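Local coordinates for protein rhamnosidase B (Bacillus sp., PDB 2OKX) that probably hydrolyses terminal alpha-L-rhamnose residues from rhamnose-containing glycosides, as a glycoside hydrolase family 78 alpha-L-rhamnosidase, at residues Y762-Q767 against P793-I798; L681-P686 against I798-M803. All blocks are in the same frame, centred on the assembly; numbering follows the deposited sequence.

Contact 1. Residues Y762-Q767 against P793-I798; sequences YSMQTQ and PAFVQI
Tyr-762 and Phe-795 meet beside a single beta bridge, at the start of helix 764-772 in the alpha-barrel domain. The bridge joins Ser-763 to Val-796. Val-796 N donates to Tyr-762 O at 2.7 Å, and Met-764 N donates to Val-796 O at 2.9 Å. The second bond is nearly straight, 170° at the hydrogen.

The Phe-795 ring lies under the base of the tyrosine side chain. Tyr-762 CB sits over one ring face, offset toward the rim, 3.8 Å from the ring centroid of Phe-795, which makes a CH-pi contact. The two aromatic planes are 26° apart but slid past each other, so the rings barely overlap. CG of Phe-795 stands beside its own backbone N (chi1 -79°). Phe-795 CG lies 3.7 Å from Tyr-762 O, and Phe-795 CD1 lies 4.1 Å from Ser-763 C. Met-764 SD comes to the edge of the phenylalanine ring, near its plane. Gln-767 CG approaches the same ring at Phe-795 CE1, the two side chains crossing at about a right angle. Outside the segments, Tyr-787 of helix 778-789 packs edge-to-face with Phe-795.

Ser-763 is the N-cap of the helix. Its OG accepts a long, weak bond from Thr-766 N and is also hydrogen-bonded to Asp-750. Gln-767 NE2 donates to Ser-763 O and also bonds to Tyr-748 O, which ties the helix start to strand 747-752. Directly at the bridge, packing is tight: Ser-763 CB lies 3.4 Å from Val-796 CB.

Contact 2. Residues L681-P686 against I798-M803; sequences LLDWAP and IGSPFM
The backbone of 681-686 makes an inverse gamma turn centred on Trp-684, and its CA trace runs nearest to the other segment at Ala-685, whose CA lies 5.1 Å from Gly-799 CA. Asp-683 reaches from this loop to the N-terminus of helix 801-813, where Ser-800 is the N-cap.

The carboxylate grips the segment before the helix with both oxygens. Asp-683 OD1 accepts from Gly-799 N at 2.9 Å, and Asp-683 OD2 accepts from Ser-800 OG at 2.7 Å. Both donors come on the syn side, somewhat out of the carboxylate plane. CG of Asp-683 is anti to its backbone N (chi1 -166°), which carries the group toward the helix start. Ser-800 OG in turn accepts a weak capping bond from Met-803 N. The bond to Asp-683 OD2 probably fixes the direction of the capping hydroxyl. An alanine in place of Asp-683 would probably leave Gly-799 N and Ser-800 OG without their acceptor and let the serine hydroxyl turn.

Met-803 crosses the aspartate at about a right angle, with Met-803 CB 3.4 Å from Asp-683 OD1. Phe-802 turns its ring edge to Leu-682 O, while Trp-864 stacks on this ring. Gly-799 CA lies 3.8 Å from Trp-684 O. A water bridges the two backbones, donating to Trp-684 O at 2.9 Å and to Gly-799 O at 2.8 Å.

From the N terminus, the chain first passes 681-686, the loop after helix 647-665. It then runs through helices 696-715 and 723-739 and strand 747-752 to 762-767, the start of helix 764-772. Helix 778-789 follows, and 793-798 returns to close contact 1, a short loop of 25 intervening residues. The chain continues directly into 798-803, which closes contact 2 over 111 residues. The smaller loop therefore lies within the larger one. Ile-798 belongs to both contacts, whose centres are about 10 Å apart. Contact 1 ties the start of helix 764-772 to the loop 793-798, and contact 2 ties the start of helix 801-813 to the loop 681-686. Ala-685 CB packs 3.6 Å from Gln-797 O.

Contact 1. Residues Y762-Q767 against P793-I798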
loop_
_atom_site.group_PDB
_atom_site.type_symbol
_atom_site.label_atom_id
_atom_site.label_comp_id
_atom_site.label_asym_id
_atom_site.label_seq_id
_atom_site.Cartn_x
_atom_site.Cartn_y
_atom_site.Cartn_z
ATOM N N TYR A 762 -8.929 -24.817 17.639
ATOM C CA TYR A 762 -10.020 -23.921 18.007
ATOM C C TYR A 762 -9.494 -22.502 18.189
ATOM O O TYR A 762 -8.493 -22.280 18.874
ATOM C CB TYR A 762 -10.681 -24.411 19.292
ATOM C CG TYR A 762 -11.351 -25.753 19.126
ATOM C CD1 TYR A 762 -12.622 -25.853 18.561
ATOM C CD2 TYR A 762 -10.692 -26.930 19.481
ATOM C CE1 TYR A 762 -13.223 -27.091 18.352
ATOM C CE2 TYR A 762 -11.283 -28.178 19.273
ATOM C CZ TYR A 762 -12.547 -28.249 18.708
ATOM O OH TYR A 762 -13.130 -29.478 18.493
ATOM N N SER A 763 -10.178 -21.542 17.576
ATOM C CA SER A 763 -9.756 -20.150 17.658
ATOM C C SER A 763 -10.876 -19.213 18.083
ATOM O O SER A 763 -12.056 -19.500 17.890
ATOM C CB SER A 763 -9.221 -19.697 16.299
ATOM O OG SER A 763 -10.249 -19.744 15.324
ATOM N N MET A 764 -10.494 -18.086 18.672
ATOM C CA MET A 764 -11.466 -17.085 19.091
ATOM C C MET A 764 -12.128 -16.522 17.843
ATOM O O MET A 764 -13.322 -16.223 17.839
ATOM C CB MET A 764 -10.773 -15.954 19.845
ATOM C CG MET A 764 -10.503 -16.257 21.302
ATOM S SD MET A 764 -12.057 -16.558 22.164
ATOM C CE MET A 764 -12.848 -14.955 22.000
ATOM N N GLN A 765 -11.332 -16.391 16.783
ATOM C CA GLN A 765 -11.799 -15.849 15.514
ATOM C C GLN A 765 -13.063 -16.524 14.986
ATOM O O GLN A 765 -14.062 -15.864 14.699
ATOM C CB GLN A 765 -10.691 -15.949 14.454
ATOM C CG GLN A 765 -9.500 -14.998 14.651
ATOM C CD GLN A 765 -8.418 -15.541 15.573
ATOM O OE1 GLN A 765 -7.299 -15.022 15.601
ATOM N NE2 GLN A 765 -8.743 -16.580 16.331
ATOM N N THR A 766 -13.015 -17.843 14.845
ATOM C CA THR A 766 -14.160 -18.579 14.332
ATOM C C THR A 766 -15.401 -18.397 15.195
ATOM O O THR A 766 -16.509 -18.278 14.676
ATOM C CB THR A 766 -13.837 -20.078 14.209
ATOM O OG1 THR A 766 -12.749 -20.248 13.290
ATOM C CG2 THR A 766 -15.053 -20.848 13.697
ATOM N N GLN A 767 -15.210 -18.369 16.510
ATOM C CA GLN A 767 -16.325 -18.202 17.436
ATOM C C GLN A 767 -16.929 -16.804 17.291
ATOM O O GLN A 767 -18.151 -16.647 17.246
ATOM C CB GLN A 767 -15.859 -18.410 18.879
ATOM C CG GLN A 767 -14.986 -19.639 19.106
ATOM C CD GLN A 767 -15.504 -20.879 18.398
ATOM O OE1 GLN A 767 -16.687 -21.209 18.480
ATOM N NE2 GLN A 767 -14.608 -21.580 17.705
ATOM N N PRO A 793 -7.612 -19.377 26.898
ATOM C CA PRO A 793 -6.198 -19.262 26.529
ATOM C C PRO A 793 -5.679 -20.394 25.642
ATOM O O PRO A 793 -4.622 -20.263 25.019
ATOM C CB PRO A 793 -5.493 -19.206 27.884
ATOM C CG PRO A 793 -6.407 -19.995 28.771
ATOM C CD PRO A 793 -7.762 -19.484 28.359
ATOM N N ALA A 794 -6.422 -21.495 25.583
ATOM C CA ALA A 794 -6.028 -22.637 24.763
ATOM C C ALA A 794 -6.401 -22.397 23.306
ATOM O O ALA A 794 -5.828 -23.002 22.397
ATOM C CB ALA A 794 -6.701 -23.906 25.268
ATOM N N PHE A 795 -7.372 -21.517 23.091
ATOM C CA PHE A 795 -7.816 -21.185 21.743
ATOM C C PHE A 795 -6.794 -20.289 21.063
ATOM O O PHE A 795 -6.013 -19.607 21.730
ATOM C CB PHE A 795 -9.151 -20.435 21.774
ATOM C CG PHE A 795 -10.353 -21.312 21.978
ATOM C CD1 PHE A 795 -11.633 -20.785 21.831
ATOM C CD2 PHE A 795 -10.216 -22.653 22.317
ATOM C CE1 PHE A 795 -12.760 -21.579 22.017
ATOM C CE2 PHE A 795 -11.340 -23.456 22.506
ATOM C CZ PHE A 795 -12.613 -22.917 22.355
ATOM N N VAL A 796 -6.799 -20.300 19.735
ATOM C CA VAL A 796 -5.904 -19.435 18.978
ATOM C C VAL A 796 -6.438 -18.039 19.293
ATOM O O VAL A 796 -7.649 -17.847 19.366
ATOM C CB VAL A 796 -6.009 -19.704 17.458
ATOM C CG1 VAL A 796 -5.222 -18.656 16.683
ATOM C CG2 VAL A 796 -5.473 -21.095 17.140
ATOM N N GLN A 797 -5.546 -17.074 19.493
ATOM C CA GLN A 797 -5.963 -15.715 19.825
ATOM C C GLN A 797 -5.977 -14.772 18.623
ATOM O O GLN A 797 -5.396 -15.074 17.578
ATOM C CB GLN A 797 -5.048 -15.146 20.911
ATOM C CG GLN A 797 -5.000 -15.976 22.190
ATOM C CD GLN A 797 -6.356 -16.091 22.867
ATOM O OE1 GLN A 797 -7.018 -15.089 23.126
ATOM N NE2 GLN A 797 -6.771 -17.319 23.163
ATOM N N ILE A 798 -6.644 -13.629 18.782
ATOM C CA ILE A 798 -6.732 -12.625 17.724
ATOM C C ILE A 798 -5.331 -12.095 17.440
ATOM O O ILE A 798 -4.613 -11.698 18.361
ATOM C CB ILE A 798 -7.658 -11.459 18.144
ATOM C CG1 ILE A 798 -9.103 -11.962 18.251
ATOM C CG2 ILE A 798 -7.562 -10.317 17.133
ATOM C CD1 ILE A 798 -10.094 -10.899 18.670
#

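Contact 2. Residues L681-P686 against I798-M803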
loop_
_atom_site.group_PDB
_atom_site.type_symbol
_atom_site.label_atom_id
_atom_site.label_comp_id
_atom_site.label_asym_id
_atom_site.label_seq_id
_atom_site.Cartn_x
_atom_site.Cartn_y
_atom_site.Cartn_z
ATOM N N LEU A 681 -8.356 -17.005 3.688
ATOM C CA LEU A 681 -7.867 -16.196 4.795
ATOM C C LEU A 681 -8.891 -15.376 5.568
ATOM O O LEU A 681 -9.959 -15.036 5.062
ATOM C CB LEU A 681 -6.789 -15.238 4.276
ATOM C CG LEU A 681 -6.176 -14.260 5.283
ATOM C CD1 LEU A 681 -5.220 -15.022 6.186
ATOM C CD2 LEU A 681 -5.445 -13.136 4.555
ATOM N N LEU A 682 -8.525 -15.059 6.805
ATOM C CA LEU A 682 -9.323 -14.212 7.677
ATOM C C LEU A 682 -8.390 -13.357 8.534
ATOM O O LEU A 682 -8.413 -12.136 8.441
ATOM C CB LEU A 682 -10.243 -15.023 8.596
ATOM C CG LEU A 682 -10.987 -14.120 9.598
ATOM C CD1 LEU A 682 -11.762 -13.043 8.842
ATOM C CD2 LEU A 682 -11.927 -14.943 10.464
ATOM N N ASP A 683 -7.553 -14.001 9.347
ATOM C CA ASP A 683 -6.647 -13.277 10.239
ATOM C C ASP A 683 -5.201 -13.782 10.189
ATOM O O ASP A 683 -4.939 -14.903 9.749
ATOM C CB ASP A 683 -7.167 -13.389 11.679
ATOM C CG ASP A 683 -6.503 -12.409 12.623
ATOM O OD1 ASP A 683 -6.602 -12.612 13.855
ATOM O OD2 ASP A 683 -5.895 -11.429 12.139
ATOM N N TRP A 684 -4.267 -12.951 10.647
ATOM C CA TRP A 684 -2.852 -13.330 10.672
ATOM C C TRP A 684 -2.579 -14.012 12.009
ATOM O O TRP A 684 -1.972 -13.434 12.912
ATOM C CB TRP A 684 -1.947 -12.095 10.518
ATOM C CG TRP A 684 -2.049 -11.423 9.173
ATOM C CD1 TRP A 684 -2.451 -10.140 8.924
ATOM C CD2 TRP A 684 -1.753 -12.005 7.892
ATOM N NE1 TRP A 684 -2.426 -9.887 7.572
ATOM C CE2 TRP A 684 -2.003 -11.013 6.915
ATOM C CE3 TRP A 684 -1.302 -13.267 7.477
ATOM C CZ2 TRP A 684 -1.819 -11.244 5.547
ATOM C CZ3 TRP A 684 -1.119 -13.496 6.114
ATOM C CH2 TRP A 684 -1.378 -12.488 5.166
ATOM N N ALA A 685 -3.050 -15.248 12.127
ATOM C CA ALA A 685 -2.880 -16.031 13.343
ATOM C C ALA A 685 -2.921 -17.512 12.979
ATOM O O ALA A 685 -3.383 -17.872 11.898
ATOM C CB ALA A 685 -3.989 -15.702 14.332
ATOM N N PRO A 686 -2.441 -18.385 13.883
ATOM C CA PRO A 686 -2.394 -19.842 13.707
ATOM C C PRO A 686 -3.747 -20.527 13.511
ATOM O O PRO A 686 -3.948 -21.646 13.980
ATOM C CB PRO A 686 -1.704 -20.323 14.984
ATOM C CG PRO A 686 -0.854 -19.165 15.373
ATOM C CD PRO A 686 -1.780 -18.002 15.140
ATOM N N ILE A 798 -6.644 -13.629 18.782
ATOM C CA ILE A 798 -6.732 -12.625 17.724
ATOM C C ILE A 798 -5.331 -12.095 17.440
ATOM O O ILE A 798 -4.613 -11.698 18.361
ATOM C CB ILE A 798 -7.658 -11.459 18.144
ATOM C CG1 ILE A 798 -9.103 -11.962 18.251
ATOM C CG2 ILE A 798 -7.562 -10.317 17.133
ATOM C CD1 ILE A 798 -10.094 -10.899 18.670
ATOM N N GLY A 799 -4.945 -12.084 16.167
ATOM C CA GLY A 799 -3.610 -11.633 15.818
ATOM C C GLY A 799 -3.451 -10.257 15.200
ATOM O O GLY A 799 -2.327 -9.833 14.939
ATOM N N SER A 800 -4.554 -9.554 14.955
ATOM C CA SER A 800 -4.457 -8.222 14.363
ATOM C C SER A 800 -5.608 -7.331 14.802
ATOM O O SER A 800 -6.694 -7.820 15.128
ATOM C CB SER A 800 -4.478 -8.315 12.838
ATOM O OG SER A 800 -5.755 -8.739 12.387
ATOM N N PRO A 801 -5.385 -6.009 14.820
ATOM C CA PRO A 801 -6.453 -5.089 15.226
ATOM C C PRO A 801 -7.597 -5.186 14.219
ATOM O O PRO A 801 -8.717 -4.759 14.492
ATOM C CB PRO A 801 -5.768 -3.724 15.195
ATOM C CG PRO A 801 -4.316 -4.064 15.493
ATOM C CD PRO A 801 -4.112 -5.289 14.628
ATOM N N PHE A 802 -7.290 -5.739 13.049
ATOM C CA PHE A 802 -8.282 -5.929 11.994
ATOM C C PHE A 802 -9.358 -6.850 12.552
ATOM O O PHE A 802 -10.551 -6.554 12.482
ATOM C CB PHE A 802 -7.628 -6.582 10.771
ATOM C CG PHE A 802 -8.609 -7.041 9.721
ATOM C CD1 PHE A 802 -8.590 -8.357 9.267
ATOM C CD2 PHE A 802 -9.529 -6.155 9.167
ATOM C CE1 PHE A 802 -9.473 -8.786 8.274
ATOM C CE2 PHE A 802 -10.416 -6.573 8.172
ATOM C CZ PHE A 802 -10.387 -7.892 7.726
ATOM N N MET A 803 -8.915 -7.974 13.105
ATOM C CA MET A 803 -9.816 -8.951 13.695
ATOM C C MET A 803 -10.449 -8.347 14.949
ATOM O O MET A 803 -11.597 -8.643 15.272
ATOM C CB MET A 803 -9.042 -10.227 14.040
ATOM C CG MET A 803 -9.894 -11.383 14.548
ATOM S SD MET A 803 -11.172 -11.938 13.386
ATOM C CE MET A 803 -12.605 -11.962 14.487
HETATM O O HOH W 1 -0.237 -11.174 13.612
#